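Long-range contacts in major capsid protein (PDB 5TIP), which self-assembles as trimers into the large icosahedral capsid of a chlorella virus, the glycosylated protein forming most of the shell: residues A117-N122 and Q340-V345; L252-P257 and L413-K418. All coordinates share one frame; numbering follows the deposited sequence.

Contact 1 (A117-N122 and Q340-V345); sequences ALFRMN and QSIGGV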
ATOM      1  N   ALA A 117       0.317 -15.170  -0.659  1.00 21.95           N
ATOM      2  CA  ALA A 117      -0.193 -14.835  -1.984  1.00 21.86           C
ATOM      3  C   ALA A 117      -1.497 -14.050  -1.917  1.00 24.08           C
ATOM      4  O   ALA A 117      -1.802 -13.281  -2.834  1.00 26.48           O
ATOM      5  CB  ALA A 117      -0.391 -16.109  -2.806  1.00 21.75           C
ATOM      6  N   LEU A 118      -2.273 -14.223  -0.850  1.00 22.84           N
ATOM      7  CA  LEU A 118      -3.586 -13.598  -0.744  1.00 21.90           C
ATOM      8  C   LEU A 118      -3.601 -12.344   0.121  1.00 23.68           C
ATOM      9  O   LEU A 118      -4.216 -11.347  -0.265  1.00 26.61           O
ATOM     10  CB  LEU A 118      -4.604 -14.600  -0.187  1.00 22.20           C
ATOM     11  CG  LEU A 118      -5.209 -15.609  -1.164  1.00 20.41           C
ATOM     12  CD1 LEU A 118      -6.049 -16.620  -0.410  1.00 17.83           C
ATOM     13  CD2 LEU A 118      -6.048 -14.901  -2.218  1.00 20.74           C
ATOM     14  N   PHE A 119      -2.945 -12.363   1.281  1.00 24.05           N
ATOM     15  CA  PHE A 119      -3.158 -11.338   2.293  1.00 24.59           C
ATOM     16  C   PHE A 119      -1.950 -10.443   2.539  1.00 26.78           C
ATOM     17  O   PHE A 119      -2.057  -9.487   3.315  1.00 32.02           O
ATOM     18  CB  PHE A 119      -3.608 -11.993   3.601  1.00 23.06           C
ATOM     19  CG  PHE A 119      -4.908 -12.730   3.475  1.00 24.36           C
ATOM     20  CD1 PHE A 119      -6.106 -12.038   3.432  1.00 27.19           C
ATOM     21  CD2 PHE A 119      -4.932 -14.111   3.373  1.00 24.39           C
ATOM     22  CE1 PHE A 119      -7.304 -12.708   3.304  1.00 30.40           C
ATOM     23  CE2 PHE A 119      -6.129 -14.788   3.244  1.00 27.51           C
ATOM     24  CZ  PHE A 119      -7.317 -14.085   3.208  1.00 31.51           C
ATOM     25  N   ARG A 120      -0.810 -10.721   1.921  1.00 25.10           N
ATOM     26  CA  ARG A 120       0.282  -9.762   1.896  1.00 25.11           C
ATOM     27  C   ARG A 120       0.329  -9.079   0.537  1.00 23.26           C
ATOM     28  O   ARG A 120      -0.152  -9.609  -0.467  1.00 27.81           O
ATOM     29  CB  ARG A 120       1.622 -10.431   2.208  1.00 24.23           C
ATOM     30  CG  ARG A 120       1.841 -10.678   3.692  1.00 25.67           C
ATOM     31  CD  ARG A 120       3.311 -10.891   4.017  1.00 24.44           C
ATOM     32  NE  ARG A 120       3.494 -11.410   5.369  1.00 22.72           N
ATOM     33  CZ  ARG A 120       3.441 -12.699   5.685  1.00 20.58           C
ATOM     34  NH1 ARG A 120       3.212 -13.604   4.744  1.00 19.34           N
ATOM     35  NH2 ARG A 120       3.615 -13.085   6.941  1.00 21.01           N
ATOM     36  N   MET A 121       0.910  -7.884   0.517  1.00 22.55           N
ATOM     37  CA  MET A 121       0.921  -7.090  -0.702  1.00 20.23           C
ATOM     38  C   MET A 121       2.003  -6.029  -0.604  1.00 22.90           C
ATOM     39  O   MET A 121       2.480  -5.696   0.484  1.00 24.68           O
ATOM     40  CB  MET A 121      -0.437  -6.428  -0.953  1.00 23.37           C
ATOM     41  CG  MET A 121      -0.815  -5.404   0.106  1.00 25.45           C
ATOM     42  SD  MET A 121      -2.474  -4.726  -0.098  1.00 28.43           S
ATOM     43  CE  MET A 121      -3.479  -6.162   0.265  1.00 25.51           C
ATOM     44  N   ASN A 122       2.384  -5.514  -1.768  1.00 24.63           N
ATOM     45  CA  ASN A 122       3.175  -4.279  -1.905  1.00 24.48           C
ATOM     46  C   ASN A 122       4.553  -4.503  -1.271  1.00 24.29           C
ATOM     47  O   ASN A 122       5.099  -5.614  -1.364  1.00 25.79           O
ATOM     48  CB  ASN A 122       2.382  -3.125  -1.331  1.00 21.65           C
ATOM     49  CG  ASN A 122       1.069  -2.913  -2.049  1.00 21.37           C
ATOM     50  OD1 ASN A 122       0.973  -3.124  -3.256  1.00 19.50           O
ATOM     51  ND2 ASN A 122       0.048  -2.496  -1.311  1.00 19.95           N
ATOM     52  N   GLN A 340     -12.425  -7.404  -4.483  1.00 27.30           N
ATOM     53  CA  GLN A 340     -13.575  -6.895  -3.748  1.00 29.16           C
ATOM     54  C   GLN A 340     -13.392  -6.933  -2.236  1.00 29.97           C
ATOM     55  O   GLN A 340     -14.073  -6.185  -1.530  1.00 33.71           O
ATOM     56  CB  GLN A 340     -14.832  -7.683  -4.125  1.00 29.48           C
ATOM     57  CG  GLN A 340     -15.321  -7.430  -5.540  1.00 31.39           C
ATOM     58  CD  GLN A 340     -16.550  -8.244  -5.884  1.00 32.97           C
ATOM     59  OE1 GLN A 340     -16.832  -9.263  -5.252  1.00 36.50           O
ATOM     60  NE2 GLN A 340     -17.293  -7.797  -6.889  1.00 30.26           N
ATOM     61  N   SER A 341     -12.492  -7.771  -1.722  1.00 31.49           N
ATOM     62  CA  SER A 341     -12.412  -7.995  -0.285  1.00 30.35           C
ATOM     63  C   SER A 341     -11.023  -7.830   0.317  1.00 27.15           C
ATOM     64  O   SER A 341     -10.919  -7.749   1.545  1.00 27.06           O
ATOM     65  CB  SER A 341     -12.934  -9.398   0.063  1.00 31.81           C
ATOM     66  OG  SER A 341     -12.142 -10.404  -0.547  1.00 34.96           O
ATOM     67  N   ILE A 342      -9.962  -7.768  -0.488  1.00 25.83           N
ATOM     68  CA  ILE A 342      -8.595  -7.664   0.010  1.00 23.62           C
ATOM     69  C   ILE A 342      -7.927  -6.375  -0.456  1.00 26.17           C
ATOM     70  O   ILE A 342      -7.433  -5.589   0.358  1.00 29.61           O
ATOM     71  CB  ILE A 342      -7.751  -8.894  -0.398  1.00 21.91           C
ATOM     72  CG1 ILE A 342      -8.333 -10.170   0.212  1.00 22.78           C
ATOM     73  CG2 ILE A 342      -6.307  -8.714   0.038  1.00 19.06           C
ATOM     74  CD1 ILE A 342      -7.580 -11.427  -0.173  1.00 24.49           C
ATOM     75  N   GLY A 343      -7.899  -6.143  -1.765  1.00 22.79           N
ATOM     76  CA  GLY A 343      -7.287  -4.946  -2.302  1.00 20.81           C
ATOM     77  C   GLY A 343      -5.817  -5.067  -2.623  1.00 18.73           C
ATOM     78  O   GLY A 343      -5.094  -4.066  -2.554  1.00 22.89           O
ATOM     79  N   GLY A 344      -5.345  -6.261  -2.966  1.00 19.07           N
ATOM     80  CA  GLY A 344      -3.974  -6.449  -3.396  1.00 17.88           C
ATOM     81  C   GLY A 344      -3.916  -7.067  -4.777  1.00 18.08           C
ATOM     82  O   GLY A 344      -4.700  -6.701  -5.657  1.00 19.96           O
ATOM     83  N   VAL A 345      -2.996  -8.005  -4.984  1.00 20.43           N
ATOM     84  CA  VAL A 345      -2.937  -8.783  -6.216  1.00 23.29           C
ATOM     85  C   VAL A 345      -2.534 -10.206  -5.853  1.00 23.72           C
ATOM     86  O   VAL A 345      -1.630 -10.416  -5.036  1.00 26.32           O
ATOM     87  CB  VAL A 345      -1.976  -8.171  -7.259  1.00 16.68           C
ATOM     88  CG1 VAL A 345      -0.527  -8.247  -6.802  1.00 16.61           C
ATOM     89  CG2 VAL A 345      -2.152  -8.853  -8.606  1.00 16.97           C
TER
HETATM   90  O   HOH W   1      -2.253  -9.061  -2.101  1.00 28.83           O
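Ile342 packs against Phe119 and Met121 near the end of helix 109-119, and its branches divide the work. CG1 lies beside its backbone N (chi1 -62°), and the chain runs on extended to CD1, which comes 3.7 Å from Phe119 CE1; this side chain and that of Phe119 cross at about a right angle. CG2, anti to the backbone N, turns instead to Met121 CE at 3.8 Å. Leu118 O approaches both branches, 3.4 Å from CD1 and equally close to CG2. Met121 holds CG between its backbone N and carbonyl carbon (chi1 65°) and bends again at chi3, which brings CE to 3.7 Å from the bare CA of Gly344. Gly343, with positive phi, is the first residue to leave helical geometry after helix 330-341. One water bridges the two backbones, donating to Arg120 O (2.7 Å) and accepting from Val345 N (3.2 Å). Arg125 NH2 of the following helix, 122-132, hydrogen-bonds to Val345 O. The contact thus brings together the C-terminal ends of helices 109-119 and 330-341, with strand 350-354 packing on both segments: Val350 meets Leu118, and Leu352 meets Ile342.

Contact 2 (L252-P257 and L413-K418); sequences LNFNHP and LNIYAK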
ATOM      1  N   LEU A 252     -16.421 -30.989   1.369  1.00 38.88           N
ATOM      2  CA  LEU A 252     -15.687 -30.201   2.346  1.00 36.03           C
ATOM      3  C   LEU A 252     -15.998 -30.698   3.750  1.00 36.12           C
ATOM      4  O   LEU A 252     -17.125 -31.105   4.046  1.00 39.58           O
ATOM      5  CB  LEU A 252     -16.038 -28.717   2.220  1.00 35.08           C
ATOM      6  CG  LEU A 252     -15.782 -28.042   0.870  1.00 33.83           C
ATOM      7  CD1 LEU A 252     -16.179 -26.572   0.911  1.00 32.20           C
ATOM      8  CD2 LEU A 252     -14.326 -28.189   0.456  1.00 35.47           C
ATOM      9  N   ASN A 253     -14.998 -30.613   4.578  1.00 33.68           N
ATOM     10  CA  ASN A 253     -15.128 -31.035   5.910  1.00 36.56           C
ATOM     11  C   ASN A 253     -14.606 -29.968   6.864  1.00 38.64           C
ATOM     12  O   ASN A 253     -13.601 -30.108   7.469  1.00 40.91           O
ATOM     13  CB  ASN A 253     -14.475 -32.417   6.056  1.00 41.09           C
ATOM     14  CG  ASN A 253     -14.393 -32.883   7.452  1.00 44.83           C
ATOM     15  OD1 ASN A 253     -15.184 -32.561   8.260  1.00 46.82           O
ATOM     16  ND2 ASN A 253     -13.422 -33.650   7.726  1.00 47.09           N
ATOM     17  N   PHE A 254     -15.347 -28.889   6.945  1.00 38.93           N
ATOM     18  CA  PHE A 254     -15.036 -27.751   7.794  1.00 33.03           C
ATOM     19  C   PHE A 254     -16.126 -27.581   8.846  1.00 29.97           C
ATOM     20  O   PHE A 254     -17.214 -28.153   8.742  1.00 31.44           O
ATOM     21  CB  PHE A 254     -14.895 -26.476   6.956  1.00 31.94           C
ATOM     22  CG  PHE A 254     -13.813 -26.555   5.915  1.00 28.39           C
ATOM     23  CD1 PHE A 254     -12.574 -27.094   6.220  1.00 28.14           C
ATOM     24  CD2 PHE A 254     -14.045 -26.111   4.625  1.00 28.29           C
ATOM     25  CE1 PHE A 254     -11.581 -27.173   5.261  1.00 27.56           C
ATOM     26  CE2 PHE A 254     -13.058 -26.187   3.662  1.00 28.71           C
ATOM     27  CZ  PHE A 254     -11.826 -26.719   3.981  1.00 28.02           C
ATOM     28  N   ASN A 255     -15.819 -26.784   9.867  1.00 28.29           N
ATOM     29  CA  ASN A 255     -16.761 -26.492  10.940  1.00 29.32           C
ATOM     30  C   ASN A 255     -16.593 -25.037  11.355  1.00 26.19           C
ATOM     31  O   ASN A 255     -15.729 -24.321  10.838  1.00 26.15           O
ATOM     32  CB  ASN A 255     -16.567 -27.431  12.138  1.00 33.96           C
ATOM     33  CG  ASN A 255     -16.856 -28.881  11.800  1.00 38.90           C
ATOM     34  OD1 ASN A 255     -15.950 -29.710  11.743  1.00 39.92           O
ATOM     35  ND2 ASN A 255     -18.129 -29.196  11.584  1.00 41.75           N
ATOM     36  N   HIS A 256     -17.445 -24.602  12.295  1.00 26.25           N
ATOM     37  CA  HIS A 256     -17.389 -23.291  12.939  1.00 26.83           C
ATOM     38  C   HIS A 256     -17.731 -22.169  11.962  1.00 24.17           C
ATOM     39  O   HIS A 256     -17.738 -22.386  10.743  1.00 24.41           O
ATOM     40  CB  HIS A 256     -16.006 -23.060  13.552  1.00 30.69           C
ATOM     41  CG  HIS A 256     -15.609 -24.093  14.558  1.00 33.99           C
ATOM     42  ND1 HIS A 256     -14.455 -24.836  14.449  1.00 35.60           N
ATOM     43  CD2 HIS A 256     -16.216 -24.506  15.698  1.00 34.85           C
ATOM     44  CE1 HIS A 256     -14.371 -25.668  15.472  1.00 35.12           C
ATOM     45  NE2 HIS A 256     -15.424 -25.484  16.247  1.00 35.24           N
ATOM     46  N   PRO A 257     -18.047 -20.969  12.452  1.00 22.57           N
ATOM     47  CA  PRO A 257     -18.232 -19.823  11.548  1.00 23.13           C
ATOM     48  C   PRO A 257     -16.947 -19.504  10.798  1.00 22.96           C
ATOM     49  O   PRO A 257     -15.930 -19.144  11.395  1.00 24.50           O
ATOM     50  CB  PRO A 257     -18.636 -18.689  12.497  1.00 21.32           C
ATOM     51  CG  PRO A 257     -19.238 -19.379  13.668  1.00 20.64           C
ATOM     52  CD  PRO A 257     -18.453 -20.647  13.832  1.00 23.01           C
ATOM     53  N   LEU A 413      -4.703 -30.805  -4.384  1.00 26.66           N
ATOM     54  CA  LEU A 413      -5.672 -29.746  -4.125  1.00 27.11           C
ATOM     55  C   LEU A 413      -5.697 -29.475  -2.625  1.00 27.25           C
ATOM     56  O   LEU A 413      -6.140 -30.322  -1.842  1.00 31.14           O
ATOM     57  CB  LEU A 413      -7.058 -30.133  -4.640  1.00 26.71           C
ATOM     58  CG  LEU A 413      -8.228 -29.252  -4.196  1.00 29.25           C
ATOM     59  CD1 LEU A 413      -8.025 -27.814  -4.647  1.00 31.47           C
ATOM     60  CD2 LEU A 413      -9.549 -29.795  -4.723  1.00 27.75           C
ATOM     61  N   ASN A 414      -5.218 -28.301  -2.228  1.00 25.68           N
ATOM     62  CA  ASN A 414      -5.197 -27.888  -0.831  1.00 26.81           C
ATOM     63  C   ASN A 414      -6.308 -26.872  -0.603  1.00 27.41           C
ATOM     64  O   ASN A 414      -6.307 -25.803  -1.219  1.00 28.76           O
ATOM     65  CB  ASN A 414      -3.842 -27.285  -0.460  1.00 28.39           C
ATOM     66  CG  ASN A 414      -2.687 -28.220  -0.751  1.00 29.75           C
ATOM     67  OD1 ASN A 414      -2.430 -29.161  -0.001  1.00 30.02           O
ATOM     68  ND2 ASN A 414      -1.978 -27.960  -1.843  1.00 30.54           N
ATOM     69  N   ILE A 415      -7.249 -27.204   0.276  1.00 26.25           N
ATOM     70  CA  ILE A 415      -8.375 -26.333   0.593  1.00 24.43           C
ATOM     71  C   ILE A 415      -8.234 -25.886   2.039  1.00 26.16           C
ATOM     72  O   ILE A 415      -8.125 -26.720   2.948  1.00 27.77           O
ATOM     73  CB  ILE A 415      -9.720 -27.035   0.359  1.00 23.91           C
ATOM     74  CG1 ILE A 415      -9.783 -27.603  -1.059  1.00 23.45           C
ATOM     75  CG2 ILE A 415     -10.871 -26.070   0.592  1.00 22.52           C
ATOM     76  CD1 ILE A 415     -11.031 -28.402  -1.339  1.00 25.61           C
ATOM     77  N   TYR A 416      -8.234 -24.573   2.254  1.00 25.43           N
ATOM     78  CA  TYR A 416      -8.077 -23.992   3.577  1.00 22.53           C
ATOM     79  C   TYR A 416      -9.344 -23.250   3.980  1.00 25.38           C
ATOM     80  O   TYR A 416     -10.068 -22.715   3.135  1.00 26.65           O
ATOM     81  CB  TYR A 416      -6.880 -23.037   3.626  1.00 21.35           C
ATOM     82  CG  TYR A 416      -5.566 -23.700   3.294  1.00 22.73           C
ATOM     83  CD1 TYR A 416      -4.863 -24.413   4.256  1.00 22.26           C
ATOM     84  CD2 TYR A 416      -5.032 -23.623   2.015  1.00 23.04           C
ATOM     85  CE1 TYR A 416      -3.664 -25.025   3.956  1.00 23.36           C
ATOM     86  CE2 TYR A 416      -3.834 -24.234   1.706  1.00 24.07           C
ATOM     87  CZ  TYR A 416      -3.155 -24.933   2.681  1.00 25.54           C
ATOM     88  OH  TYR A 416      -1.961 -25.544   2.380  1.00 29.70           O
ATOM     89  N   ALA A 417      -9.602 -23.228   5.284  1.00 24.69           N
ATOM     90  CA  ALA A 417     -10.723 -22.490   5.845  1.00 24.17           C
ATOM     91  C   ALA A 417     -10.257 -21.769   7.098  1.00 22.28           C
ATOM     92  O   ALA A 417      -9.589 -22.366   7.948  1.00 21.72           O
ATOM     93  CB  ALA A 417     -11.896 -23.421   6.172  1.00 25.75           C
ATOM     94  N   LYS A 418     -10.622 -20.495   7.211  1.00 20.46           N
ATOM     95  CA  LYS A 418     -10.292 -19.685   8.375  1.00 22.56           C
ATOM     96  C   LYS A 418     -11.587 -19.469   9.146  1.00 22.52           C
ATOM     97  O   LYS A 418     -12.530 -18.885   8.631  1.00 24.98           O
ATOM     98  CB  LYS A 418      -9.676 -18.347   7.968  1.00 23.74           C
ATOM     99  CG  LYS A 418      -8.744 -17.753   9.013  1.00 24.34           C
ATOM    100  CD  LYS A 418      -7.564 -18.671   9.282  1.00 26.42           C
ATOM    101  CE  LYS A 418      -6.309 -17.898   9.641  1.00 29.75           C
ATOM    102  NZ  LYS A 418      -6.547 -16.868  10.684  1.00 33.39           N
TER
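Ile415 and Ala417, two residues apart on strand 412-426, meet Leu252 and Phe254 of the connection that passes over them. At Ile415 the two branches take different partners. CG1 lies beside the backbone N (chi1 -53°) and leads to CD1, 3.8 Å from Leu252 CD2, while CG2 meets the edge of the Phe254 ring, near its plane and 3.6 Å from CZ. Both Leu252 and Phe254 cross the Ile415 side chain at about a right angle. Tyr416 directs its side chain away from the connection, toward helix 109-119, where OH hydrogen-bonds to Asp110; its ring stacks on Phe232 of the neighbouring strand 223-237. Ala417 turns back to Phe254: its CB sits over the centre of one ring face, 3.6 Å from the centroid and 6° off the normal, a well-centred CH-pi contact. The same ring is therefore met at its face by one residue and at its edge by another. Lys418 again points away, and its NZ forms a salt bridge with Glu228. Segment 252-257 makes no strand pairing with 413-418, although the end-to-end directions of 252-257 and 415-418 differ by only 8°. The link crosses from the sheet holding 247-251 to the one shared by 257-266 and 412-426, and its apolar side chains pack on the latter's face, consistent with the sandwiched sheets of a jelly roll, two of which make up the capsid proteins of this family.

Contacts 1 and 2 lie 20 Å apart between centres and about 7 Å between nearest atoms, without touching. Their segments alternate along the chain. Contact 1 joins the two family regions of the protein, N-terminal and C-terminal, whereas contact 2 lies wholly within the second. Helix 109-119 relates them: its C-terminal end carries contact 1, while its earlier turns, including Trp111 and Thr114, pack against the side of strand 412-426 facing away from 252-257. Tyr260 also ties them, meeting the Phe119 ring and packing on Lys418. Both touch the third subunit, Arg120 bonding to Tyr339 there and Pro257 packing on its Gln13. A bound mercury ion lies about 7 Å from the Leu252 side chain.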